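Ctr9 protein (Myceliophthora thermophila, PDB 6AF0) probably binds the RNA polymerase II complex, with this chain forming the largely helical part of the protein that carries tetratricopeptide repeats. Local coordinates at residues D348-L353 with Y370-D375; G390-S395 with K405-K410; L151-L156 with A171-N176; E211-Y216 with I233-C238; F244-K249 with G270-D275. All blocks are in the same frame, centred on the assembly; numbering follows the deposited sequence.

Interaction 1. Residues D348-L353 with Y370-D375; sequences DGWYLL and YRRADD
The indole of W350 is overlapped by the side chain of R372, whose CB stands over the five-membered ring, 3.8 Å from its centroid and 7° off the normal, in a CH-pi contact. From CB the arginine runs extended from CG to NE across the indole, its CD 4.1 Å from CZ2 of W350 and its NH1 3.8 Å from CH2. The guanidinium is turned steeply against the indole, and its cation-pi attraction is long and at most weak; the firmer partner of the charge is D368, which forms a salt bridge with NE. Arginine suits this exposed margin because its methylenes cover an aromatic face while the charge remains at the surface. Deeper in, CB of A373 meets CB of W350 at 3.5 Å and packs against the backbone N of Y351. A methyl takes so little room here that the axes of the two short segments approach to 7.6 Å, nearly antiparallel at 161°. Beyond the alanine, two tyrosines meet: CE1 of Y351 comes to the edge of the Y370 ring, 3.6 Å from its CE1, with the planes 62° apart. Their hydroxyls turn to polar groups of helix 343-360, Y351 OH to R355 and Y370 OH to H358, so the hydroxyls of these buried rings have polar partners. Helix 326-338 touches W350 through I337, and helix 385-396 touches A373 through A387. Such close antiparallel packing of consecutive helices is consistent with a tetratricopeptide-type alpha-alpha solenoid.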
# COMPACT_ATOMS: atom_id res chain seq x y z
N ASP A 348 15.40 23.98 6.92
CA ASP A 348 15.78 23.06 8.00
C ASP A 348 15.33 23.63 9.33
O ASP A 348 14.83 22.90 10.19
CB ASP A 348 17.29 22.84 8.03
CG ASP A 348 17.77 21.92 6.92
OD1 ASP A 348 16.96 21.46 6.10
OD2 ASP A 348 18.98 21.64 6.87
N GLY A 349 15.49 24.93 9.48
CA GLY A 349 14.99 25.62 10.67
C GLY A 349 13.49 25.51 10.84
O GLY A 349 13.02 25.23 11.93
N TRP A 350 12.75 25.73 9.75
CA TRP A 350 11.28 25.67 9.81
C TRP A 350 10.89 24.24 10.14
O TRP A 350 10.00 23.99 10.94
CB TRP A 350 10.59 26.14 8.51
CG TRP A 350 10.61 27.64 8.29
CD1 TRP A 350 11.14 28.29 7.22
CD2 TRP A 350 10.10 28.65 9.16
NE1 TRP A 350 10.99 29.65 7.36
CE2 TRP A 350 10.36 29.91 8.55
CE3 TRP A 350 9.45 28.64 10.41
CZ2 TRP A 350 9.99 31.14 9.13
CZ3 TRP A 350 9.08 29.88 11.00
CH2 TRP A 350 9.36 31.11 10.35
N TYR A 351 11.60 23.30 9.54
CA TYR A 351 11.31 21.90 9.78
C TYR A 351 11.51 21.55 11.25
O TYR A 351 10.68 20.90 11.84
CB TYR A 351 12.15 21.01 8.89
CG TYR A 351 11.86 19.57 9.12
CD1 TYR A 351 10.64 19.02 8.73
CD2 TYR A 351 12.77 18.73 9.76
CE1 TYR A 351 10.35 17.68 8.95
CE2 TYR A 351 12.50 17.39 9.96
CZ TYR A 351 11.28 16.88 9.56
OH TYR A 351 10.94 15.57 9.76
N LEU A 352 12.59 22.01 11.85
CA LEU A 352 12.82 21.76 13.29
C LEU A 352 11.73 22.34 14.18
O LEU A 352 11.24 21.67 15.08
CB LEU A 352 14.18 22.30 13.74
CG LEU A 352 15.40 21.64 13.08
CD1 LEU A 352 16.67 22.38 13.45
CD2 LEU A 352 15.51 20.18 13.47
N LEU A 353 11.35 23.59 13.93
CA LEU A 353 10.24 24.21 14.63
C LEU A 353 8.94 23.44 14.40
O LEU A 353 8.17 23.22 15.32
CB LEU A 353 10.07 25.67 14.20
CG LEU A 353 11.19 26.67 14.51
CD1 LEU A 353 10.76 28.10 14.25
CD2 LEU A 353 11.64 26.52 15.94
N TYR A 370 5.67 23.58 8.83
CA TYR A 370 5.94 22.58 7.80
C TYR A 370 5.83 23.18 6.39
O TYR A 370 6.66 22.91 5.52
CB TYR A 370 4.98 21.39 7.91
CG TYR A 370 5.39 20.33 8.89
CD1 TYR A 370 6.57 19.65 8.75
CD2 TYR A 370 4.58 19.99 9.96
CE1 TYR A 370 6.95 18.69 9.65
CE2 TYR A 370 4.95 19.02 10.86
CZ TYR A 370 6.14 18.39 10.71
OH TYR A 370 6.51 17.41 11.58
N ARG A 371 4.77 23.96 6.16
CA ARG A 371 4.52 24.55 4.85
C ARG A 371 5.68 25.49 4.45
O ARG A 371 6.18 25.45 3.31
CB ARG A 371 3.16 25.27 4.84
CG ARG A 371 3.08 26.46 3.91
CD ARG A 371 1.90 27.36 4.20
NE ARG A 371 2.15 28.70 3.69
CZ ARG A 371 2.25 29.03 2.40
NH1 ARG A 371 2.13 28.11 1.43
NH2 ARG A 371 2.48 30.29 2.05
N ARG A 372 6.13 26.31 5.39
CA ARG A 372 7.22 27.25 5.15
C ARG A 372 8.54 26.54 4.87
O ARG A 372 9.37 27.01 4.10
CB ARG A 372 7.37 28.20 6.35
CG ARG A 372 6.21 29.18 6.43
CD ARG A 372 6.32 30.16 7.58
NE ARG A 372 5.10 30.96 7.69
CZ ARG A 372 4.81 31.78 8.71
NH1 ARG A 372 5.67 31.93 9.72
NH2 ARG A 372 3.67 32.45 8.71
N ALA A 373 8.71 25.41 5.54
CA ALA A 373 9.87 24.56 5.37
C ALA A 373 9.89 23.97 3.97
O ALA A 373 10.96 23.79 3.39
CB ALA A 373 9.86 23.45 6.41
N ASP A 374 8.71 23.63 3.46
CA ASP A 374 8.57 23.03 2.12
C ASP A 374 8.82 24.09 1.07
O ASP A 374 9.61 23.87 0.14
CB ASP A 374 7.18 22.41 1.91
CG ASP A 374 7.08 21.63 0.58
OD1 ASP A 374 8.14 21.25 0.06
OD2 ASP A 374 5.96 21.39 0.06
N ASP A 375 8.14 25.22 1.22
CA ASP A 375 8.25 26.35 0.29
C ASP A 375 9.68 26.91 0.23
O ASP A 375 10.17 27.21 -0.85
CB ASP A 375 7.25 27.47 0.65
CG ASP A 375 5.78 27.02 0.54
OD1 ASP A 375 5.48 25.96 -0.07
OD2 ASP A 375 4.93 27.75 1.11

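Interaction 2. Residues G390-S395 with K405-K410; sequences GAAQLS and KLRLEK
Apolar contacts carry most of the meeting between A392 and R407. CB of A392 touches CG of the arginine at 3.8 Å, and CD of R407 rests 3.5 Å from CA of A392, so the aliphatic part of the long chain lies on the helix backbone itself. CB of A391 adds a looser contact with the same CD. On the buried flank, CD2 of L408 reaches CB of A392 at 4.0 Å, and L408 also touches L424 of helix 418-435. Alanine suits these places because a methyl lets an arginine and a leucine of the facing helix settle close to the backbone. The segments run antiparallel at 153° with axes 9.0 Å apart, as successive helices do in an alpha-alpha solenoid of the tetratricopeptide type. The one clear side-chain hydrogen bond here stays within helix 385-396: OG of S395 gives 3.0 Å to the carbonyl O of A392, and a first torsion of 82°, placing OG between the backbone N and the carbonyl carbon, allows this. R407 is bent at chi3, and its NH1 lies 3.2 Å from OG of S395, while CB of that serine lies at the guanidinium edge, near its plane. E403 is a long, weak ionic partner of the same NH1.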
# COMPACT_ATOMS: atom_id res chain seq x y z
N GLY A 390 5.24 15.86 7.21
CA GLY A 390 4.70 16.37 8.45
C GLY A 390 3.37 17.07 8.23
O GLY A 390 2.47 17.02 9.06
N ALA A 391 3.28 17.75 7.10
CA ALA A 391 2.03 18.40 6.71
C ALA A 391 0.95 17.34 6.60
O ALA A 391 -0.11 17.48 7.22
CB ALA A 391 2.19 19.14 5.39
N ALA A 392 1.24 16.29 5.83
CA ALA A 392 0.27 15.22 5.57
C ALA A 392 -0.27 14.61 6.86
O ALA A 392 -1.47 14.42 7.01
CB ALA A 392 0.88 14.15 4.70
N GLN A 393 0.62 14.35 7.80
CA GLN A 393 0.20 13.85 9.10
C GLN A 393 -0.65 14.86 9.82
O GLN A 393 -1.67 14.53 10.39
CB GLN A 393 1.40 13.56 9.98
CG GLN A 393 2.51 12.75 9.33
CD GLN A 393 3.56 12.32 10.33
OE1 GLN A 393 3.88 11.14 10.44
NE2 GLN A 393 4.11 13.28 11.08
N LEU A 394 -0.20 16.11 9.83
CA LEU A 394 -0.96 17.18 10.49
C LEU A 394 -2.36 17.35 9.90
O LEU A 394 -3.29 17.77 10.59
CB LEU A 394 -0.20 18.50 10.46
CG LEU A 394 0.64 18.74 11.71
CD1 LEU A 394 1.55 17.56 12.00
CD2 LEU A 394 1.45 20.02 11.56
N SER A 395 -2.51 17.01 8.62
CA SER A 395 -3.80 17.12 8.00
C SER A 395 -4.63 15.89 8.31
O SER A 395 -5.85 15.99 8.46
CB SER A 395 -3.66 17.42 6.51
OG SER A 395 -3.43 16.27 5.74
N LYS A 405 -4.88 12.75 1.81
CA LYS A 405 -4.87 11.95 0.57
C LYS A 405 -4.20 12.69 -0.56
O LYS A 405 -3.43 12.07 -1.32
CB LYS A 405 -6.27 11.56 0.14
CG LYS A 405 -7.03 10.72 1.14
CD LYS A 405 -8.46 10.58 0.71
CE LYS A 405 -8.58 9.45 -0.27
NZ LYS A 405 -9.78 9.59 -1.14
N LEU A 406 -4.47 14.00 -0.67
CA LEU A 406 -3.84 14.83 -1.72
C LEU A 406 -2.34 14.65 -1.70
O LEU A 406 -1.75 14.12 -2.65
CB LEU A 406 -4.05 16.34 -1.56
CG LEU A 406 -5.37 17.01 -1.28
CD1 LEU A 406 -5.34 18.44 -1.83
CD2 LEU A 406 -6.51 16.21 -1.86
N ARG A 407 -1.75 15.09 -0.59
CA ARG A 407 -0.29 15.31 -0.50
C ARG A 407 0.49 14.01 -0.52
O ARG A 407 1.57 13.94 -1.10
CB ARG A 407 0.11 16.20 0.70
CG ARG A 407 -0.77 16.10 1.94
CD ARG A 407 -0.59 17.30 2.85
NE ARG A 407 -1.13 18.52 2.24
CZ ARG A 407 -2.21 19.16 2.66
NH1 ARG A 407 -2.90 18.73 3.71
NH2 ARG A 407 -2.61 20.25 2.01
N LEU A 408 -0.09 12.97 0.08
CA LEU A 408 0.52 11.64 0.07
C LEU A 408 0.59 11.13 -1.36
O LEU A 408 1.62 10.66 -1.81
CB LEU A 408 -0.26 10.68 0.96
CG LEU A 408 -0.26 11.02 2.46
CD1 LEU A 408 -1.49 10.48 3.18
CD2 LEU A 408 1.01 10.50 3.13
N GLU A 409 -0.52 11.25 -2.07
CA GLU A 409 -0.55 10.87 -3.47
C GLU A 409 0.50 11.66 -4.24
O GLU A 409 1.27 11.09 -5.02
CB GLU A 409 -1.94 11.10 -4.06
CG GLU A 409 -2.09 10.56 -5.47
CD GLU A 409 -3.47 9.99 -5.72
OE1 GLU A 409 -4.03 10.26 -6.81
OE2 GLU A 409 -3.99 9.29 -4.83
N LYS A 410 0.54 12.96 -3.99
CA LYS A 410 1.46 13.88 -4.66
C LYS A 410 2.88 13.37 -4.49
O LYS A 410 3.64 13.30 -5.45
CB LYS A 410 1.34 15.30 -4.08
CG LYS A 410 0.22 16.18 -4.64
CD LYS A 410 -1.00 15.42 -5.18
CE LYS A 410 -2.31 16.16 -4.96
NZ LYS A 410 -3.49 15.26 -5.12

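Interaction 3. Residues L151-L156 with A171-N176; sequences LLKASL and AEQLRN
Two antiparallel helices of the alpha-helical solenoid, 140-155 and 168-188, meet where A154 receives Q173 and L174. The amide of Q173 does the reaching. Its chain is extended beyond CG and carries OE1 to 3.6 Å from CA of A154, while NE2 lies 3.7 Å from CE of K153. The lysine, bent at chi3, passes at about a right angle to the glutamine, so that methylenes rather than the ammonium group border the amide. OE1 is satisfied by a hydrogen bond from NE2 of Q157, just beyond the end of this contact; glutamine therefore suits a partly exposed place where a long chain must cover an alanine and still bond a polar neighbour. An alanine in place of Q173 would probably leave the Q157 amide without this acceptor and open a gap beside A154 and K153. Residues 171-176 fall within a tetratricopeptide-repeat sequence range, and the 169° between the segment axes, 9.4 Å apart, is consistent with the near-antiparallel packing of successive helices in such a solenoid. On the buried flank the contact is purely apolar. CD2 of L174 touches CB of A154 at 4.1 Å and CD2 of L151 at 4.2 Å, the two leucines lying at about a right angle to each other. Helix 193-205 closes over this flank, R201 touching L151 and S205 touching L174.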
# COMPACT_ATOMS: atom_id res chain seq x y z
N LEU A 151 27.18 37.34 -5.85
CA LEU A 151 27.02 36.12 -5.05
C LEU A 151 26.04 36.30 -3.89
O LEU A 151 25.07 35.56 -3.75
CB LEU A 151 28.36 35.65 -4.47
CG LEU A 151 29.40 34.99 -5.40
CD1 LEU A 151 30.63 34.65 -4.59
CD2 LEU A 151 28.88 33.75 -6.14
N LEU A 152 26.31 37.28 -3.05
CA LEU A 152 25.44 37.59 -1.93
C LEU A 152 23.98 37.86 -2.33
O LEU A 152 23.06 37.55 -1.58
CB LEU A 152 25.97 38.79 -1.18
CG LEU A 152 27.35 38.66 -0.55
CD1 LEU A 152 27.75 39.99 0.02
CD2 LEU A 152 27.36 37.65 0.56
N LYS A 153 23.77 38.47 -3.48
CA LYS A 153 22.42 38.72 -3.97
C LYS A 153 21.85 37.42 -4.52
O LYS A 153 20.69 37.11 -4.33
CB LYS A 153 22.43 39.83 -5.04
CG LYS A 153 21.32 40.88 -4.90
CD LYS A 153 21.70 42.26 -5.46
CE LYS A 153 22.23 42.15 -6.88
NZ LYS A 153 22.50 43.47 -7.52
N ALA A 154 22.68 36.65 -5.21
CA ALA A 154 22.22 35.44 -5.87
C ALA A 154 21.73 34.40 -4.89
O ALA A 154 20.78 33.69 -5.19
CB ALA A 154 23.33 34.84 -6.72
N SER A 155 22.40 34.30 -3.74
CA SER A 155 22.00 33.34 -2.70
C SER A 155 20.61 33.64 -2.10
O SER A 155 19.89 32.73 -1.66
CB SER A 155 23.04 33.29 -1.59
OG SER A 155 22.67 32.35 -0.58
N LEU A 156 20.22 34.92 -2.11
CA LEU A 156 18.90 35.34 -1.64
C LEU A 156 17.73 35.05 -2.60
O LEU A 156 16.58 35.22 -2.23
CB LEU A 156 18.91 36.82 -1.32
CG LEU A 156 19.78 37.20 -0.12
CD1 LEU A 156 19.85 38.72 0.05
CD2 LEU A 156 19.24 36.56 1.14
N ALA A 171 21.12 31.41 -12.01
CA ALA A 171 22.16 30.86 -12.87
C ALA A 171 22.90 31.96 -13.65
O ALA A 171 24.13 32.03 -13.64
CB ALA A 171 21.57 29.85 -13.81
N GLU A 172 22.15 32.83 -14.31
CA GLU A 172 22.75 33.94 -15.04
C GLU A 172 23.53 34.89 -14.13
O GLU A 172 24.60 35.38 -14.48
CB GLU A 172 21.69 34.72 -15.82
CG GLU A 172 21.23 33.98 -17.06
CD GLU A 172 22.34 33.18 -17.72
OE1 GLU A 172 23.32 33.79 -18.21
OE2 GLU A 172 22.26 31.92 -17.74
N GLN A 173 22.97 35.15 -12.95
CA GLN A 173 23.63 35.98 -11.97
C GLN A 173 24.96 35.36 -11.54
O GLN A 173 25.97 36.06 -11.38
CB GLN A 173 22.73 36.15 -10.75
CG GLN A 173 22.45 37.60 -10.40
CD GLN A 173 21.51 37.77 -9.21
OE1 GLN A 173 20.74 36.88 -8.84
NE2 GLN A 173 21.57 38.94 -8.61
N LEU A 174 24.96 34.04 -11.38
CA LEU A 174 26.19 33.32 -11.04
C LEU A 174 27.22 33.50 -12.15
O LEU A 174 28.40 33.75 -11.87
CB LEU A 174 25.92 31.83 -10.79
CG LEU A 174 25.10 31.47 -9.54
CD1 LEU A 174 24.76 30.00 -9.54
CD2 LEU A 174 25.78 31.86 -8.24
N ARG A 175 26.77 33.38 -13.40
CA ARG A 175 27.65 33.60 -14.56
C ARG A 175 28.25 35.00 -14.53
O ARG A 175 29.43 35.16 -14.80
CB ARG A 175 26.90 33.38 -15.86
CG ARG A 175 26.64 31.92 -16.14
CD ARG A 175 25.65 31.74 -17.27
NE ARG A 175 25.55 30.34 -17.68
CZ ARG A 175 24.54 29.83 -18.38
NH1 ARG A 175 23.53 30.60 -18.75
NH2 ARG A 175 24.55 28.55 -18.73
N ASN A 176 27.44 36.00 -14.18
CA ASN A 176 27.93 37.37 -14.12
C ASN A 176 29.00 37.50 -13.06
O ASN A 176 30.04 38.10 -13.30
CB ASN A 176 26.81 38.36 -13.83
CG ASN A 176 25.86 38.54 -15.00
OD1 ASN A 176 26.25 38.39 -16.16
ND2 ASN A 176 24.61 38.90 -14.70

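Interaction 4. Residues E211-Y216 with I233-C238; sequences ESLAAY and IGIGCC
The ring of Y216 lies flat on the backbone of G234, whose CA sits over the ring centre, 3.5 Å from the centroid, in a CH-pi contact. Glycine suits this place because a CB here would point into the ring. SG of C238 approaches the same ring at its edge, 5.2 Å from the centroid, as a sulfur-aromatic contact, and CG1 of I235 packs on CB of Y216 at 3.7 Å. An alanine in place of Y216 would probably leave G234 uncovered and the C238 sulfur without its aromatic neighbour. Next to the ring, C238 settles into the facing helix: with SG anti to the carbonyl carbon (chi1 -81°), the sulfur is 3.4 Å from the backbone N of L213 and 3.6 Å from OG of S212. CB of C238 also meets CD1 of L213 at 3.8 Å. Farther out, S212 OG is hydrogen-bonded to the carbonyl O of A200 in helix 193-205, which also touches Y216, while apolar side chains of another protein pack on Y216 and I235. Buried throughout, this close antiparallel packing of adjoining helices, at 155° and with a glycine admitting an aromatic ring, is consistent with a tetratricopeptide-type alpha-alpha solenoid.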
# COMPACT_ATOMS: atom_id res chain seq x y z
N GLU A 211 36.04 21.75 -11.37
CA GLU A 211 36.74 22.98 -11.72
C GLU A 211 36.88 23.87 -10.49
O GLU A 211 37.90 24.54 -10.32
CB GLU A 211 35.99 23.73 -12.80
CG GLU A 211 35.65 22.87 -14.02
CD GLU A 211 34.85 23.64 -15.04
OE1 GLU A 211 35.33 24.71 -15.50
OE2 GLU A 211 33.74 23.20 -15.38
N SER A 212 35.85 23.86 -9.66
CA SER A 212 35.86 24.52 -8.34
C SER A 212 36.91 23.96 -7.38
O SER A 212 37.65 24.70 -6.73
CB SER A 212 34.49 24.38 -7.70
OG SER A 212 34.37 25.28 -6.62
N LEU A 213 36.96 22.64 -7.28
CA LEU A 213 38.03 21.95 -6.56
C LEU A 213 39.39 22.34 -7.08
O LEU A 213 40.31 22.62 -6.32
CB LEU A 213 37.90 20.45 -6.73
CG LEU A 213 38.92 19.57 -5.99
CD1 LEU A 213 38.84 19.78 -4.50
CD2 LEU A 213 38.65 18.11 -6.29
N ALA A 214 39.51 22.32 -8.40
CA ALA A 214 40.77 22.63 -9.06
C ALA A 214 41.22 24.01 -8.67
O ALA A 214 42.42 24.24 -8.48
CB ALA A 214 40.60 22.53 -10.56
N ALA A 215 40.24 24.90 -8.54
CA ALA A 215 40.47 26.30 -8.18
C ALA A 215 40.92 26.50 -6.71
O ALA A 215 41.95 27.15 -6.45
CB ALA A 215 39.26 27.12 -8.50
N TYR A 216 40.19 25.93 -5.76
CA TYR A 216 40.61 26.01 -4.36
C TYR A 216 41.97 25.40 -4.18
O TYR A 216 42.80 25.96 -3.49
CB TYR A 216 39.61 25.32 -3.44
CG TYR A 216 38.33 26.08 -3.27
CD1 TYR A 216 38.30 27.28 -2.61
CD2 TYR A 216 37.14 25.60 -3.78
CE1 TYR A 216 37.13 27.99 -2.46
CE2 TYR A 216 35.95 26.30 -3.63
CZ TYR A 216 35.94 27.50 -2.97
OH TYR A 216 34.77 28.22 -2.81
N ILE A 233 38.55 25.02 3.15
CA ILE A 233 37.12 24.85 3.37
C ILE A 233 36.43 24.49 2.06
O ILE A 233 35.65 23.51 1.96
CB ILE A 233 36.51 26.14 3.93
CG1 ILE A 233 36.99 26.31 5.37
CG2 ILE A 233 34.98 26.09 3.87
CD1 ILE A 233 36.45 27.56 6.01
N GLY A 234 36.70 25.30 1.06
CA GLY A 234 36.21 25.02 -0.29
C GLY A 234 36.60 23.63 -0.76
O GLY A 234 35.79 22.91 -1.33
N ILE A 235 37.86 23.27 -0.50
CA ILE A 235 38.38 21.97 -0.87
C ILE A 235 37.50 20.90 -0.25
O ILE A 235 37.02 19.99 -0.95
CB ILE A 235 39.85 21.79 -0.42
CG1 ILE A 235 40.79 22.52 -1.39
CG2 ILE A 235 40.21 20.33 -0.39
CD1 ILE A 235 42.26 22.45 -1.06
N GLY A 236 37.25 21.02 1.05
CA GLY A 236 36.41 20.06 1.78
C GLY A 236 34.99 19.92 1.25
O GLY A 236 34.51 18.82 1.03
N CYS A 237 34.35 21.07 1.01
CA CYS A 237 33.01 21.12 0.47
C CYS A 237 32.96 20.49 -0.90
O CYS A 237 32.00 19.78 -1.20
CB CYS A 237 32.54 22.56 0.34
SG CYS A 237 32.35 23.41 1.90
N CYS A 238 33.98 20.76 -1.72
CA CYS A 238 34.04 20.20 -3.07
C CYS A 238 34.17 18.71 -2.97
O CYS A 238 33.47 18.03 -3.65
CB CYS A 238 35.21 20.76 -3.89
SG CYS A 238 34.92 22.39 -4.63

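Interaction 5. Residues F244-K249 with G270-D275; sequences FKDDAK and GLYYLD
NZ of K249 has two partners: it gives a hydrogen bond of 3.2 Å to OH of Y273 and forms a salt bridge with E253, one turn on in its own helix. The lysine reaches there over Y272. With CG anti to the backbone N (chi1 180°) the chain runs out extended, CB lying over the centre of the Y272 ring, 3.8 Å from the centroid, in a CH-pi contact, and CD 3.6 Å from CE2 of that ring. A bend at chi4 (-52°) then sets NZ beside the second tyrosine. Lysine suits the position because its methylenes cover an aromatic face and its ammonium group serves two oxygens at the surface. At its phenol end Y272 OH donates to OD1 of D246, which lies at the ring edge, near its plane; the modelled separation is too short to be trusted. K245 NZ lies 3.7 Å from OD1 of D275, a long salt bridge that is doubtful in detail, since the two side-chain ends are modelled too close together. Tyrosine suits both places, the Y272 ring packing on lysine carbons and the Y273 hydroxyl accepting from the ammonium group. The segments are antiparallel, 148° between axes 10.1 Å apart. W240 of helix 232-240 touches both K245 and D275, whereas Y273 rests on L290 and A294 of helix 285-305, so the pair lies between helices that precede and follow it in the chain.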
# COMPACT_ATOMS: atom_id res chain seq x y z
N PHE A 244 33.26 12.36 -1.66
CA PHE A 244 34.43 11.91 -0.91
C PHE A 244 34.47 12.53 0.47
O PHE A 244 35.37 13.30 0.80
CB PHE A 244 35.70 12.26 -1.65
CG PHE A 244 35.81 11.65 -3.00
CD1 PHE A 244 36.51 10.48 -3.19
CD2 PHE A 244 35.24 12.25 -4.10
CE1 PHE A 244 36.62 9.93 -4.45
CE2 PHE A 244 35.36 11.71 -5.35
CZ PHE A 244 36.04 10.55 -5.53
N LYS A 245 33.53 12.13 1.30
CA LYS A 245 33.33 12.76 2.60
C LYS A 245 34.49 12.55 3.57
O LYS A 245 34.70 13.34 4.50
CB LYS A 245 32.03 12.27 3.25
CG LYS A 245 30.91 12.16 2.22
CD LYS A 245 29.67 12.93 2.64
CE LYS A 245 28.48 12.02 2.92
NZ LYS A 245 27.39 12.18 1.92
N ASP A 246 35.24 11.47 3.36
CA ASP A 246 36.40 11.20 4.21
C ASP A 246 37.59 12.12 3.89
O ASP A 246 38.34 12.54 4.78
CB ASP A 246 36.79 9.74 4.06
CG ASP A 246 35.72 8.78 4.59
OD1 ASP A 246 34.96 9.16 5.53
OD2 ASP A 246 35.64 7.64 4.07
N ASP A 247 37.75 12.45 2.62
CA ASP A 247 38.74 13.44 2.21
C ASP A 247 38.32 14.86 2.62
O ASP A 247 39.14 15.69 2.97
CB ASP A 247 38.94 13.34 0.71
CG ASP A 247 39.51 11.99 0.31
OD1 ASP A 247 40.50 11.55 0.94
OD2 ASP A 247 38.95 11.34 -0.60
N ALA A 248 37.02 15.13 2.56
CA ALA A 248 36.49 16.37 3.16
C ALA A 248 36.88 16.49 4.63
O ALA A 248 37.19 17.58 5.11
CB ALA A 248 34.98 16.41 3.03
N LYS A 249 36.81 15.37 5.33
CA LYS A 249 37.22 15.28 6.74
C LYS A 249 38.68 15.70 6.92
O LYS A 249 39.03 16.51 7.79
CB LYS A 249 37.02 13.85 7.22
CG LYS A 249 37.39 13.58 8.66
CD LYS A 249 37.66 12.09 8.83
CE LYS A 249 37.73 11.72 10.30
NZ LYS A 249 38.68 12.56 11.08
N GLY A 270 31.76 18.46 12.44
CA GLY A 270 30.56 17.92 13.09
C GLY A 270 29.53 17.35 12.11
O GLY A 270 28.84 16.37 12.40
N LEU A 271 29.43 17.94 10.93
CA LEU A 271 28.47 17.43 9.96
C LEU A 271 28.98 16.15 9.34
O LEU A 271 28.20 15.29 8.91
CB LEU A 271 28.12 18.46 8.89
CG LEU A 271 27.45 19.72 9.41
CD1 LEU A 271 27.26 20.64 8.23
CD2 LEU A 271 26.12 19.45 10.13
N TYR A 272 30.30 16.04 9.27
CA TYR A 272 30.93 14.84 8.74
C TYR A 272 30.61 13.68 9.67
O TYR A 272 30.15 12.61 9.25
CB TYR A 272 32.44 15.01 8.60
CG TYR A 272 33.10 13.67 8.38
CD1 TYR A 272 33.22 13.14 7.12
CD2 TYR A 272 33.58 12.92 9.45
CE1 TYR A 272 33.81 11.91 6.92
CE2 TYR A 272 34.15 11.68 9.24
CZ TYR A 272 34.24 11.19 7.98
OH TYR A 272 34.82 9.97 7.74
N TYR A 273 30.83 13.92 10.96
CA TYR A 273 30.60 12.91 11.96
C TYR A 273 29.14 12.59 12.07
O TYR A 273 28.81 11.46 12.30
CB TYR A 273 31.17 13.34 13.33
CG TYR A 273 32.66 13.20 13.41
CD1 TYR A 273 33.26 11.96 13.48
CD2 TYR A 273 33.46 14.32 13.39
CE1 TYR A 273 34.63 11.85 13.54
CE2 TYR A 273 34.83 14.22 13.44
CZ TYR A 273 35.41 12.98 13.52
OH TYR A 273 36.78 12.89 13.58
N LEU A 274 28.27 13.59 11.91
CA LEU A 274 26.82 13.37 11.92
C LEU A 274 26.42 12.40 10.79
O LEU A 274 25.79 11.38 11.02
CB LEU A 274 26.06 14.69 11.78
CG LEU A 274 24.52 14.71 11.95
CD1 LEU A 274 24.07 14.12 13.27
CD2 LEU A 274 23.96 16.13 11.85
N ASP A 275 26.82 12.71 9.57
CA ASP A 275 26.58 11.84 8.44
C ASP A 275 27.07 10.39 8.74
O ASP A 275 26.32 9.41 8.54
CB ASP A 275 27.29 12.45 7.23
CG ASP A 275 27.15 11.64 5.98
OD1 ASP A 275 26.05 11.59 5.36
OD2 ASP A 275 28.19 11.08 5.59

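How the interactions relate
All five contacts join antiparallel helices and follow one another along the chain in the order 3, 4, 5, 1, 2. Two pairs touch directly: Y370 of interaction 1 packs on G390, A391 and L394 of interaction 2, and G236 of interaction 4 meets A248 of interaction 5, in each case through consecutive helices. Interaction 3 touches neither pair, its centre being about 18 Å from that of interaction 4. Interaction 4 is buried throughout; interactions 1, 2 and 3 combine buried alanines with a long polar side chain at the margin. Interaction 5, a surface contact, gains a lysine-tyrosine hydrogen bond and a long, less certain ion pair where the others rely chiefly on packing.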